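Local atomic coordinates of putative type 11 methyltransferase (Sulfolobus solfataricus, PDB entry 3I9F), a protein that probably transfers methyl groups from S-adenosylmethionine to a substrate not yet identified, and carries bound zinc ions. Residues Asp77-Asn83 with Arg107-Trp113. Numbering follows the deposited sequence.
Sequences DFILFAN and RVIIIDW
Two neighbouring strands, 78-82 and 107-113, run parallel in the middle of a mixed sheet whose strand order, 3-2-1-4-5-7-6, is that of the Rossmann-like class I methyltransferases. Their axes are 4.7 Å apart at closest approach and 13° off parallel, in the register Phe78-Arg107 through Ala82-Ile111, with extended backbones over 78-82 and 107-113. Six hydrogen bonds form the parallel ladder: Arg107 N to Asp77 O, Ile109 N to Ile79 O and Phe81 N to Ile109 O (each 2.8 Å), Ile79 N to Arg107 O (3.1 Å), Ile111 N to Phe81 O (2.9 Å) and Asn83 N to Ile111 O (2.7 Å). Val94, Val98 and Ile101 of the intervening helix 91-101 pack on Ile79 and Phe81; Val108 and Ile110 lie on the same face.

Asn83, the residue most covered here, leaves the strand with positive phi and psi (55/33), a conformation asparagine tolerates well. Its chi1 of -51° (m) brings OD1 within 3.3 Å of Asp112 CA and 3.5 Å of Trp113 CD1. On the face of Phe78, Leu80 and Ile111, beta-branched Ile109 (chi1 m) suits a buried strand: its CG2 packs 3.7 Å from Leu80 CD1 and its CD1 4.1 Å from Phe78 CD1. Arg107 lays its aliphatic CB 3.6 Å from Phe78 CD1, while its guanidinium leads away to a salt bridge with Glu143. Asp112 OD2 bonds Tyr133 and His86. The chemistry divides: Ile79 and Phe81 turn their backbone NH and CO to 107-113, Phe78 and Leu80 theirs to strand 19-24, branched and aromatic hydrocarbon seals the interior, and polar groups gather toward the strand ends.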
loop_
_atom_site.group_PDB
_atom_site.type_symbol
_atom_site.label_atom_id
_atom_site.label_comp_id
_atom_site.label_asym_id
_atom_site.label_seq_id
_atom_site.Cartn_x
_atom_site.Cartn_y
_atom_site.Cartn_z
ATOM N N ASP B 77 -9.760 -11.034 3.768
ATOM C CA ASP B 77 -10.420 -12.112 4.523
ATOM C C ASP B 77 -11.051 -11.623 5.819
ATOM O O ASP B 77 -12.236 -11.895 6.066
ATOM C CB ASP B 77 -9.427 -13.265 4.795
ATOM C CG ASP B 77 -8.874 -13.882 3.487
ATOM O OD1 ASP B 77 -9.709 -14.500 2.758
ATOM O OD2 ASP B 77 -7.629 -13.716 3.192
ATOM N N PHE B 78 -10.274 -10.887 6.611
ATOM C CA PHE B 78 -10.744 -10.247 7.812
ATOM C C PHE B 78 -10.429 -8.717 7.903
ATOM O O PHE B 78 -9.341 -8.251 7.553
ATOM C CB PHE B 78 -10.089 -10.941 9.007
ATOM C CG PHE B 78 -10.431 -12.408 9.127
ATOM C CD1 PHE B 78 -11.576 -12.813 9.810
ATOM C CD2 PHE B 78 -9.604 -13.378 8.547
ATOM C CE1 PHE B 78 -11.889 -14.154 9.926
ATOM C CE2 PHE B 78 -9.914 -14.713 8.641
ATOM C CZ PHE B 78 -11.048 -15.114 9.334
ATOM N N ILE B 79 -11.389 -7.965 8.418
ATOM C CA ILE B 79 -11.243 -6.544 8.691
ATOM C C ILE B 79 -11.597 -6.342 10.151
ATOM O O ILE B 79 -12.706 -6.652 10.565
ATOM C CB ILE B 79 -12.230 -5.714 7.832
ATOM C CG1 ILE B 79 -11.892 -5.840 6.352
ATOM C CG2 ILE B 79 -12.196 -4.261 8.243
ATOM C CD1 ILE B 79 -12.940 -5.314 5.452
ATOM N N LEU B 80 -10.660 -5.830 10.928
ATOM C CA LEU B 80 -10.915 -5.536 12.323
ATOM C C LEU B 80 -11.193 -4.042 12.515
ATOM O O LEU B 80 -10.467 -3.169 12.009
ATOM C CB LEU B 80 -9.716 -5.931 13.167
ATOM C CG LEU B 80 -9.747 -5.558 14.652
ATOM C CD1 LEU B 80 -10.833 -6.309 15.410
ATOM C CD2 LEU B 80 -8.383 -5.790 15.296
ATOM N N PHE B 81 -12.237 -3.774 13.289
ATOM C CA PHE B 81 -12.542 -2.441 13.808
ATOM C C PHE B 81 -12.498 -2.537 15.301
ATOM O O PHE B 81 -13.455 -2.935 15.919
ATOM C CB PHE B 81 -13.935 -2.019 13.372
ATOM C CG PHE B 81 -14.022 -1.557 11.947
ATOM C CD1 PHE B 81 -13.638 -0.275 11.595
ATOM C CD2 PHE B 81 -14.539 -2.363 10.993
ATOM C CE1 PHE B 81 -13.741 0.167 10.328
ATOM C CE2 PHE B 81 -14.645 -1.942 9.685
ATOM C CZ PHE B 81 -14.237 -0.683 9.347
ATOM N N ALA B 82 -11.365 -2.170 15.879
ATOM C CA ALA B 82 -11.141 -2.231 17.322
ATOM C C ALA B 82 -11.219 -0.866 17.969
ATOM O O ALA B 82 -10.250 -0.106 17.966
ATOM C CB ALA B 82 -9.745 -2.876 17.624
ATOM N N ASN B 83 -12.356 -0.583 18.574
ATOM C CA ASN B 83 -12.616 0.712 19.236
ATOM C C ASN B 83 -12.400 1.876 18.344
ATOM O O ASN B 83 -11.962 2.904 18.813
ATOM C CB ASN B 83 -11.751 0.865 20.470
ATOM C CG ASN B 83 -11.869 -0.341 21.380
ATOM O OD1 ASN B 83 -12.983 -0.695 21.833
ATOM N ND2 ASN B 83 -10.769 -1.023 21.585
ATOM N N ARG B 107 -14.930 -11.814 6.660
ATOM C CA ARG B 107 -15.537 -11.527 7.959
ATOM C C ARG B 107 -15.107 -10.138 8.477
ATOM O O ARG B 107 -13.956 -9.741 8.329
ATOM C CB ARG B 107 -15.088 -12.601 8.985
ATOM C CG ARG B 107 -16.064 -13.746 9.321
ATOM C CD ARG B 107 -16.794 -14.268 8.148
ATOM N NE ARG B 107 -17.537 -15.482 8.423
ATOM C CZ ARG B 107 -18.242 -16.144 7.504
ATOM N NH1 ARG B 107 -18.874 -17.263 7.843
ATOM N NH2 ARG B 107 -18.316 -15.702 6.253
ATOM N N VAL B 108 -16.038 -9.415 9.100
ATOM C CA VAL B 108 -15.716 -8.189 9.805
ATOM C C VAL B 108 -15.759 -8.437 11.308
ATOM O O VAL B 108 -16.720 -8.980 11.811
ATOM C CB VAL B 108 -16.711 -7.072 9.429
ATOM C CG1 VAL B 108 -16.472 -5.797 10.304
ATOM C CG2 VAL B 108 -16.615 -6.769 7.907
ATOM N N ILE B 109 -14.715 -8.037 12.014
ATOM C CA ILE B 109 -14.675 -8.157 13.459
ATOM C C ILE B 109 -14.824 -6.790 14.092
ATOM O O ILE B 109 -13.981 -5.946 13.880
ATOM C CB ILE B 109 -13.336 -8.743 13.966
ATOM C CG1 ILE B 109 -13.005 -10.062 13.249
ATOM C CG2 ILE B 109 -13.416 -8.982 15.441
ATOM C CD1 ILE B 109 -11.506 -10.333 13.077
ATOM N N ILE B 110 -15.882 -6.589 14.885
ATOM C CA ILE B 110 -16.060 -5.383 15.680
ATOM C C ILE B 110 -15.749 -5.626 17.144
ATOM O O ILE B 110 -16.306 -6.526 17.752
ATOM C CB ILE B 110 -17.533 -4.865 15.638
ATOM C CG1 ILE B 110 -18.011 -4.632 14.195
ATOM C CG2 ILE B 110 -17.702 -3.598 16.501
ATOM C CD1 ILE B 110 -17.014 -3.998 13.296
ATOM N N ILE B 111 -14.858 -4.813 17.700
ATOM C CA ILE B 111 -14.719 -4.648 19.134
ATOM C C ILE B 111 -14.952 -3.185 19.457
ATOM O O ILE B 111 -14.397 -2.316 18.805
ATOM C CB ILE B 111 -13.325 -5.051 19.620
ATOM C CG1 ILE B 111 -13.079 -6.540 19.295
ATOM C CG2 ILE B 111 -13.199 -4.823 21.113
ATOM C CD1 ILE B 111 -11.613 -6.965 19.404
ATOM N N ASP B 112 -15.799 -2.908 20.439
ATOM C CA ASP B 112 -16.021 -1.563 20.896
ATOM C C ASP B 112 -16.566 -1.593 22.298
ATOM O O ASP B 112 -17.022 -2.637 22.773
ATOM C CB ASP B 112 -17.013 -0.809 19.988
ATOM C CG ASP B 112 -16.701 0.694 19.885
ATOM O OD1 ASP B 112 -15.843 1.185 20.660
ATOM O OD2 ASP B 112 -17.284 1.390 19.007
ATOM N N TRP B 113 -16.541 -0.413 22.917
ATOM C CA TRP B 113 -16.991 -0.167 24.264
ATOM C C TRP B 113 -18.487 -0.306 24.438
ATOM O O TRP B 113 -19.227 0.070 23.563
ATOM C CB TRP B 113 -16.597 1.239 24.655
ATOM C CG TRP B 113 -15.131 1.443 24.812
ATOM C CD1 TRP B 113 -14.258 1.835 23.852
ATOM C CD2 TRP B 113 -14.362 1.259 26.004
ATOM N NE1 TRP B 113 -12.985 1.928 24.372
ATOM C CE2 TRP B 113 -13.017 1.576 25.689
ATOM C CE3 TRP B 113 -14.679 0.898 27.308
ATOM C CZ2 TRP B 113 -11.991 1.546 26.637
ATOM C CZ3 TRP B 113 -13.650 0.848 28.263
ATOM C CH2 TRP B 113 -12.328 1.163 27.918
#